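Local coordinates for probable N-acetyl-gamma-glutamyl-phosphate reductase, chloroplastic (Oryza sativa, PDB 2CVO), which probably catalyses the NADPH-dependent reduction of N-acetyl-L-glutamyl 5-phosphate to its semialdehyde, a step of arginine biosynthesis in the chloroplast, at residues 62-67 / 74-79; 120-125 / 141-146. One frame throughout, in Å; residues are numbered along the deposited sequence.

Interaction 1: residues 62-67 / 74-79; sequences EQFGSV and QDLPNL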
ATOM      1  N   GLU A  62       3.207  29.227  14.066  1.00 40.32           N
ATOM      2  CA  GLU A  62       3.602  28.671  12.777  1.00 38.21           C
ATOM      3  C   GLU A  62       2.580  28.916  11.669  1.00 35.78           C
ATOM      4  O   GLU A  62       1.425  29.256  11.927  1.00 35.51           O
ATOM      5  CB  GLU A  62       3.840  27.166  12.912  1.00 40.07           C
ATOM      6  CG  GLU A  62       4.788  26.785  14.037  1.00 43.15           C
ATOM      7  CD  GLU A  62       4.990  25.285  14.145  1.00 46.24           C
ATOM      8  OE1 GLU A  62       5.676  24.845  15.092  1.00 48.01           O
ATOM      9  OE2 GLU A  62       4.465  24.544  13.284  1.00 47.80           O
ATOM     10  N   GLN A  63       3.023  28.740  10.429  1.00 33.29           N
ATOM     11  CA  GLN A  63       2.162  28.916   9.268  1.00 31.46           C
ATOM     12  C   GLN A  63       1.501  27.559   9.010  1.00 27.24           C
ATOM     13  O   GLN A  63       2.171  26.527   9.031  1.00 27.10           O
ATOM     14  CB  GLN A  63       3.008  29.350   8.065  1.00 35.16           C
ATOM     15  CG  GLN A  63       2.215  29.884   6.888  1.00 39.28           C
ATOM     16  CD  GLN A  63       3.110  30.378   5.762  1.00 42.91           C
ATOM     17  OE1 GLN A  63       3.895  31.315   5.942  1.00 42.63           O
ATOM     18  NE2 GLN A  63       2.997  29.749   4.594  1.00 43.25           N
ATOM     19  N   PHE A  64       0.191  27.553   8.783  1.00 23.64           N
ATOM     20  CA  PHE A  64      -0.519  26.297   8.555  1.00 20.86           C
ATOM     21  C   PHE A  64       0.048  25.541   7.364  1.00 19.06           C
ATOM     22  O   PHE A  64       0.090  24.313   7.367  1.00 19.19           O
ATOM     23  CB  PHE A  64      -2.012  26.540   8.332  1.00 17.84           C
ATOM     24  CG  PHE A  64      -2.861  25.336   8.621  1.00 15.88           C
ATOM     25  CD1 PHE A  64      -2.994  24.865   9.924  1.00 15.84           C
ATOM     26  CD2 PHE A  64      -3.502  24.656   7.597  1.00 15.41           C
ATOM     27  CE1 PHE A  64      -3.751  23.735  10.203  1.00 15.90           C
ATOM     28  CE2 PHE A  64      -4.263  23.522   7.864  1.00 17.10           C
ATOM     29  CZ  PHE A  64      -4.388  23.061   9.171  1.00 17.63           C
ATOM     30  N   GLY A  65       0.476  26.283   6.349  1.00 19.31           N
ATOM     31  CA  GLY A  65       1.046  25.666   5.167  1.00 17.23           C
ATOM     32  C   GLY A  65       2.332  24.928   5.485  1.00 15.99           C
ATOM     33  O   GLY A  65       2.781  24.097   4.700  1.00 15.95           O
ATOM     34  N   SER A  66       2.929  25.235   6.632  1.00 15.02           N
ATOM     35  CA  SER A  66       4.165  24.584   7.059  1.00 15.68           C
ATOM     36  C   SER A  66       3.849  23.289   7.793  1.00 15.12           C
ATOM     37  O   SER A  66       4.643  22.351   7.787  1.00 16.08           O
ATOM     38  CB  SER A  66       4.972  25.500   7.984  1.00 16.92           C
ATOM     39  OG  SER A  66       5.412  26.660   7.299  1.00 22.21           O
ATOM     40  N   VAL A  67       2.689  23.246   8.438  1.00 14.00           N
ATOM     41  CA  VAL A  67       2.271  22.054   9.162  1.00 13.30           C
ATOM     42  C   VAL A  67       1.711  21.048   8.158  1.00 12.51           C
ATOM     43  O   VAL A  67       1.970  19.847   8.254  1.00 13.74           O
ATOM     44  CB  VAL A  67       1.190  22.397  10.215  1.00 14.57           C
ATOM     45  CG1 VAL A  67       0.765  21.140  10.958  1.00 11.70           C
ATOM     46  CG2 VAL A  67       1.733  23.435  11.200  1.00 13.20           C
ATOM     47  N   GLN A  74      -3.529  27.967   0.314  1.00 22.38           N
ATOM     48  CA  GLN A  74      -4.658  28.603   0.980  1.00 23.99           C
ATOM     49  C   GLN A  74      -4.320  29.785   1.876  1.00 26.45           C
ATOM     50  O   GLN A  74      -3.440  29.710   2.733  1.00 26.95           O
ATOM     51  CB  GLN A  74      -5.435  27.563   1.785  1.00 22.84           C
ATOM     52  CG  GLN A  74      -6.031  26.480   0.918  1.00 24.71           C
ATOM     53  CD  GLN A  74      -6.965  27.043  -0.137  1.00 24.60           C
ATOM     54  OE1 GLN A  74      -8.072  27.489   0.168  1.00 23.79           O
ATOM     55  NE2 GLN A  74      -6.516  27.034  -1.387  1.00 22.54           N
ATOM     56  N   ASP A  75      -5.043  30.880   1.663  1.00 28.15           N
ATOM     57  CA  ASP A  75      -4.864  32.088   2.451  1.00 30.36           C
ATOM     58  C   ASP A  75      -5.525  31.860   3.802  1.00 29.93           C
ATOM     59  O   ASP A  75      -6.741  31.968   3.937  1.00 30.44           O
ATOM     60  CB  ASP A  75      -5.513  33.277   1.740  1.00 33.66           C
ATOM     61  CG  ASP A  75      -5.576  34.513   2.613  1.00 37.09           C
ATOM     62  OD1 ASP A  75      -4.546  34.862   3.234  1.00 38.23           O
ATOM     63  OD2 ASP A  75      -6.657  35.137   2.670  1.00 39.76           O
ATOM     64  N   LEU A  76      -4.712  31.533   4.798  1.00 29.88           N
ATOM     65  CA  LEU A  76      -5.210  31.270   6.136  1.00 29.61           C
ATOM     66  C   LEU A  76      -4.433  32.073   7.166  1.00 30.36           C
ATOM     67  O   LEU A  76      -3.305  32.491   6.917  1.00 30.70           O
ATOM     68  CB  LEU A  76      -5.074  29.781   6.456  1.00 28.37           C
ATOM     69  CG  LEU A  76      -5.859  28.804   5.581  1.00 28.49           C
ATOM     70  CD1 LEU A  76      -5.377  27.384   5.832  1.00 27.04           C
ATOM     71  CD2 LEU A  76      -7.340  28.937   5.879  1.00 27.68           C
ATOM     72  N   PRO A  77      -5.034  32.300   8.343  1.00 31.20           N
ATOM     73  CA  PRO A  77      -4.360  33.057   9.399  1.00 31.57           C
ATOM     74  C   PRO A  77      -3.339  32.146  10.060  1.00 32.09           C
ATOM     75  O   PRO A  77      -3.539  30.932  10.117  1.00 32.28           O
ATOM     76  CB  PRO A  77      -5.501  33.413  10.340  1.00 31.57           C
ATOM     77  CG  PRO A  77      -6.378  32.198  10.239  1.00 32.46           C
ATOM     78  CD  PRO A  77      -6.404  31.940   8.747  1.00 30.46           C
ATOM     79  N   ASN A  78      -2.244  32.718  10.549  1.00 31.82           N
ATOM     80  CA  ASN A  78      -1.224  31.916  11.206  1.00 31.82           C
ATOM     81  C   ASN A  78      -1.797  31.369  12.503  1.00 31.36           C
ATOM     82  O   ASN A  78      -2.707  31.961  13.086  1.00 30.19           O
ATOM     83  CB  ASN A  78       0.020  32.756  11.501  1.00 34.48           C
ATOM     84  CG  ASN A  78       0.720  33.226  10.238  1.00 36.20           C
ATOM     85  OD1 ASN A  78       0.148  33.963   9.435  1.00 37.67           O
ATOM     86  ND2 ASN A  78       1.963  32.800  10.059  1.00 37.01           N
ATOM     87  N   LEU A  79      -1.270  30.235  12.947  1.00 30.67           N
ATOM     88  CA  LEU A  79      -1.739  29.613  14.176  1.00 31.61           C
ATOM     89  C   LEU A  79      -1.403  30.466  15.393  1.00 33.68           C
ATOM     90  O   LEU A  79      -0.309  31.025  15.495  1.00 34.91           O
ATOM     91  CB  LEU A  79      -1.114  28.227  14.340  1.00 31.12           C
ATOM     92  CG  LEU A  79      -1.411  27.198  13.245  1.00 32.31           C
ATOM     93  CD1 LEU A  79      -0.685  25.897  13.562  1.00 31.50           C
ATOM     94  CD2 LEU A  79      -2.914  26.963  13.147  1.00 31.70           C
TER
HETATM   95  O   HOH W   1      -1.185  29.842   8.572  1.00 34.34           O

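Interaction 2: residues 120-125 / 141-146; sequences ADFRLR and PELQQE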
ATOM      1  N   ALA A 120     -14.885  13.694  21.969  1.00 13.05           N
ATOM      2  CA  ALA A 120     -15.900  12.836  22.565  1.00 13.86           C
ATOM      3  C   ALA A 120     -16.450  13.402  23.872  1.00 15.18           C
ATOM      4  O   ALA A 120     -17.391  12.847  24.443  1.00 15.50           O
ATOM      5  CB  ALA A 120     -15.316  11.447  22.806  1.00 11.12           C
ATOM      6  N   ASP A 121     -15.873  14.512  24.327  1.00 16.10           N
ATOM      7  CA  ASP A 121     -16.265  15.146  25.588  1.00 18.00           C
ATOM      8  C   ASP A 121     -17.750  15.369  25.888  1.00 16.92           C
ATOM      9  O   ASP A 121     -18.163  15.233  27.039  1.00 17.39           O
ATOM     10  CB  ASP A 121     -15.517  16.473  25.745  1.00 20.79           C
ATOM     11  CG  ASP A 121     -14.132  16.293  26.342  1.00 23.41           C
ATOM     12  OD1 ASP A 121     -13.499  15.249  26.083  1.00 23.42           O
ATOM     13  OD2 ASP A 121     -13.669  17.205  27.062  1.00 25.95           O
ATOM     14  N   PHE A 122     -18.553  15.711  24.883  1.00 14.89           N
ATOM     15  CA  PHE A 122     -19.976  15.954  25.130  1.00 14.22           C
ATOM     16  C   PHE A 122     -20.933  14.950  24.494  1.00 13.42           C
ATOM     17  O   PHE A 122     -22.127  15.220  24.362  1.00 11.98           O
ATOM     18  CB  PHE A 122     -20.346  17.365  24.678  1.00 13.59           C
ATOM     19  CG  PHE A 122     -19.799  18.447  25.567  1.00 15.34           C
ATOM     20  CD1 PHE A 122     -20.367  18.690  26.812  1.00 15.06           C
ATOM     21  CD2 PHE A 122     -18.713  19.218  25.162  1.00 14.37           C
ATOM     22  CE1 PHE A 122     -19.867  19.691  27.647  1.00 15.94           C
ATOM     23  CE2 PHE A 122     -18.202  20.223  25.987  1.00 15.43           C
ATOM     24  CZ  PHE A 122     -18.781  20.460  27.231  1.00 17.11           C
ATOM     25  N   ARG A 123     -20.414  13.786  24.120  1.00 12.58           N
ATOM     26  CA  ARG A 123     -21.237  12.760  23.490  1.00 13.21           C
ATOM     27  C   ARG A 123     -22.063  11.931  24.466  1.00 14.03           C
ATOM     28  O   ARG A 123     -23.233  11.657  24.214  1.00 14.70           O
ATOM     29  CB  ARG A 123     -20.362  11.815  22.667  1.00 11.35           C
ATOM     30  CG  ARG A 123     -19.655  12.476  21.504  1.00  9.73           C
ATOM     31  CD  ARG A 123     -18.755  11.475  20.813  1.00 10.57           C
ATOM     32  NE  ARG A 123     -17.847  12.113  19.867  1.00  8.39           N
ATOM     33  CZ  ARG A 123     -16.842  11.482  19.270  1.00  9.77           C
ATOM     34  NH1 ARG A 123     -16.622  10.194  19.523  1.00  4.85           N
ATOM     35  NH2 ARG A 123     -16.055  12.139  18.428  1.00  8.27           N
ATOM     36  N   LEU A 124     -21.454  11.526  25.574  1.00 15.70           N
ATOM     37  CA  LEU A 124     -22.150  10.700  26.553  1.00 17.25           C
ATOM     38  C   LEU A 124     -22.913  11.518  27.585  1.00 18.54           C
ATOM     39  O   LEU A 124     -22.373  12.451  28.176  1.00 18.37           O
ATOM     40  CB  LEU A 124     -21.148   9.781  27.247  1.00 17.46           C
ATOM     41  CG  LEU A 124     -20.375   8.862  26.295  1.00 16.92           C
ATOM     42  CD1 LEU A 124     -19.241   8.193  27.045  1.00 14.95           C
ATOM     43  CD2 LEU A 124     -21.322   7.827  25.694  1.00 15.87           C
ATOM     44  N   ARG A 125     -24.177  11.160  27.793  1.00 19.75           N
ATOM     45  CA  ARG A 125     -25.036  11.848  28.748  1.00 20.77           C
ATOM     46  C   ARG A 125     -24.750  11.384  30.172  1.00 21.61           C
ATOM     47  O   ARG A 125     -24.900  12.147  31.127  1.00 19.20           O
ATOM     48  CB  ARG A 125     -26.504  11.591  28.404  1.00 21.88           C
ATOM     49  CG  ARG A 125     -26.926  12.157  27.064  1.00 23.96           C
ATOM     50  CD  ARG A 125     -28.051  11.339  26.448  1.00 27.18           C
ATOM     51  NE  ARG A 125     -28.246  11.694  25.045  1.00 27.91           N
ATOM     52  CZ  ARG A 125     -28.807  10.899  24.143  1.00 28.71           C
ATOM     53  NH1 ARG A 125     -29.231   9.693  24.494  1.00 28.46           N
ATOM     54  NH2 ARG A 125     -28.938  11.309  22.886  1.00 30.98           N
ATOM     55  N   PRO A 141     -20.644  19.141  33.553  1.00 32.82           N
ATOM     56  CA  PRO A 141     -21.889  18.375  33.691  1.00 32.95           C
ATOM     57  C   PRO A 141     -23.154  19.155  33.340  1.00 32.58           C
ATOM     58  O   PRO A 141     -24.077  18.610  32.730  1.00 32.29           O
ATOM     59  CB  PRO A 141     -21.857  17.928  35.154  1.00 33.92           C
ATOM     60  CG  PRO A 141     -21.076  19.027  35.828  1.00 33.97           C
ATOM     61  CD  PRO A 141     -19.952  19.242  34.851  1.00 33.08           C
ATOM     62  N   GLU A 142     -23.196  20.426  33.729  1.00 32.66           N
ATOM     63  CA  GLU A 142     -24.351  21.273  33.446  1.00 32.39           C
ATOM     64  C   GLU A 142     -24.471  21.501  31.949  1.00 30.31           C
ATOM     65  O   GLU A 142     -25.554  21.395  31.376  1.00 28.13           O
ATOM     66  CB  GLU A 142     -24.216  22.628  34.153  1.00 34.46           C
ATOM     67  CG  GLU A 142     -22.900  22.846  34.896  1.00 37.53           C
ATOM     68  CD  GLU A 142     -21.670  22.724  34.004  1.00 39.12           C
ATOM     69  OE1 GLU A 142     -21.602  23.403  32.957  1.00 39.86           O
ATOM     70  OE2 GLU A 142     -20.763  21.946  34.362  1.00 40.27           O
ATOM     71  N   LEU A 143     -23.341  21.810  31.325  1.00 29.31           N
ATOM     72  CA  LEU A 143     -23.305  22.066  29.893  1.00 27.71           C
ATOM     73  C   LEU A 143     -23.674  20.810  29.115  1.00 25.68           C
ATOM     74  O   LEU A 143     -24.353  20.886  28.092  1.00 25.47           O
ATOM     75  CB  LEU A 143     -21.912  22.550  29.489  1.00 27.58           C
ATOM     76  CG  LEU A 143     -21.757  23.136  28.089  1.00 27.87           C
ATOM     77  CD1 LEU A 143     -22.752  24.271  27.880  1.00 27.75           C
ATOM     78  CD2 LEU A 143     -20.330  23.636  27.920  1.00 29.35           C
ATOM     79  N   GLN A 144     -23.229  19.658  29.610  1.00 24.43           N
ATOM     80  CA  GLN A 144     -23.510  18.379  28.963  1.00 23.79           C
ATOM     81  C   GLN A 144     -24.994  18.205  28.645  1.00 23.98           C
ATOM     82  O   GLN A 144     -25.356  17.625  27.621  1.00 21.51           O
ATOM     83  CB  GLN A 144     -23.051  17.224  29.853  1.00 22.05           C
ATOM     84  CG  GLN A 144     -23.430  15.850  29.320  1.00 19.08           C
ATOM     85  CD  GLN A 144     -22.790  15.548  27.976  1.00 19.38           C
ATOM     86  OE1 GLN A 144     -21.566  15.427  27.869  1.00 17.70           O
ATOM     87  NE2 GLN A 144     -23.615  15.426  26.942  1.00 19.55           N
ATOM     88  N   GLN A 145     -25.850  18.712  29.524  1.00 25.12           N
ATOM     89  CA  GLN A 145     -27.288  18.598  29.324  1.00 27.11           C
ATOM     90  C   GLN A 145     -27.820  19.434  28.161  1.00 25.86           C
ATOM     91  O   GLN A 145     -28.887  19.137  27.626  1.00 26.55           O
ATOM     92  CB  GLN A 145     -28.021  18.962  30.616  1.00 29.94           C
ATOM     93  CG  GLN A 145     -27.637  18.061  31.780  1.00 35.36           C
ATOM     94  CD  GLN A 145     -28.511  18.264  33.000  1.00 38.55           C
ATOM     95  OE1 GLN A 145     -28.562  19.356  33.570  1.00 40.71           O
ATOM     96  NE2 GLN A 145     -29.208  17.207  33.410  1.00 39.63           N
ATOM     97  N   GLU A 146     -27.080  20.464  27.761  1.00 24.98           N
ATOM     98  CA  GLU A 146     -27.506  21.317  26.648  1.00 24.50           C
ATOM     99  C   GLU A 146     -26.995  20.793  25.309  1.00 21.12           C
ATOM    100  O   GLU A 146     -27.559  21.089  24.257  1.00 21.41           O
ATOM    101  CB  GLU A 146     -26.981  22.744  26.823  1.00 27.96           C
ATOM    102  CG  GLU A 146     -27.365  23.428  28.115  1.00 33.88           C
ATOM    103  CD  GLU A 146     -26.823  24.845  28.186  1.00 38.98           C
ATOM    104  OE1 GLU A 146     -26.998  25.501  29.236  1.00 42.09           O
ATOM    105  OE2 GLU A 146     -26.222  25.302  27.186  1.00 41.23           O
TER

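Interaction 1: residues 62-67 / 74-79
Leu79 can be traced outward from a backbone bond that ties it to Glu62. Its N donates to Glu62 O over 3.0 Å. The C=O...N angle of 172° places the donor nearly along the carbonyl axis. CB of Leu79 starts 3.7 Å from Glu62 O, and CG passes the same oxygen. With CG anti to the carbonyl carbon (chi1 -61°), the branch is carried toward the short helix 64-67. There the methyls part: Leu79 CD2 meets Phe64 CD1 at 3.8 Å, while Leu79 CD1 makes a looser approach, 4.2 Å, to Val67 CG2. At the other ortho carbon of the ring, Phe64 CD2 meets Leu76 CD1 at 3.8 Å. Both leucine methyls approach the ring obliquely, so the evidence is for apolar packing of two branches against its two ortho carbons. Phe64 reaches them with CG anti to its backbone N.

Gln63 occupies the N-cap of the helix, and the next amide is tied to the other segment through solvent. Phe64 N donates to a water 2.7 Å away, and this water donates in turn to Pro77 O at 3.0 Å. At the exposed residues Asn78 and Gln63, Asn78 ND2 lies loosely near Gln63 CB, with no hydrogen bond across the contact.

Met54 of strand 49-55 touches Phe64, Leu76 and Leu79, and Val40 of helix 34-43 touches the first two. The contact thus folds a connecting loop, with its one-turn helix, over strand 49-55, one of the two outermost strands, within this chain, of the Rossmann-type parallel sheet.

Interaction 2: residues 120-125 / 141-146
Gln144 carries the polar part of the contact with its amide end. Its CG is anti to the backbone N (chi1 174°) and the chain bends at chi2, which brings the amide against the backbone of the loop 120-125. NE2 of Gln144 donates to Phe122 O over 3.0 Å. The N-H...O angle is 164° and the acceptor lies close to the amide plane. The donor nevertheless sits 58° above the carbonyl plane of Phe122, away from its lone pairs. The other end of the amide is crowded: Gln144 OE1 is 3.1 Å from Leu124 O, a pairing of two acceptors with no bond. OE1 instead finds its hydrogen bond with His138 NE2, so both ends of this buried amide are engaged and its rotation is probably fixed.

The Phe122 and Gln144 side chains run alongside one another in opposing senses, ring and amide planes well inclined, with Phe122 CD1 3.6 Å from Gln144 OE1. Farther along, Phe122 CZ meets Leu143 CD2 at 3.6 Å, in an oblique apolar contact.

Behind this first shell the loop is held by a turn, in which Arg123 N donates to Ala120 O over 3.2 Å, and by the residues flanking Phe122. Asp121 OD2 accepts from Gly100 N and Gln103 N, while Arg123 forms a salt bridge with Glu234 and comes, side chain to side chain, within about 7 Å of Cys170, the probable active-site residue. Phe122 and Leu143 both touch Ile106 of helix 101-107 and Leu164 of strand 164-166, and Gln144 rests on Ile127 of helix 127-134.

In the fold
Both contacts belong to the NAD-binding domain, yet they join different elements: their centres are 32 Å apart and their nearest atoms about 18 Å, so they do not touch. Interaction 1 is the more peripheral, about 25 Å from the chain centre and partly buried, beside strand 49-55 at one border of the parallel sheet. Interaction 2, about 16 Å from that centre, is buried and follows strand 114-117, farther across the sheet. The chemistry differs accordingly. Residues 62-67 and 74-79 combine a main-chain bond, a water bridge and aliphatic-aromatic packing, whereas 120-125 and 141-146 depend on a buried side-chain amide bonded to a backbone carbonyl, together with packing of an aromatic ring on a leucine.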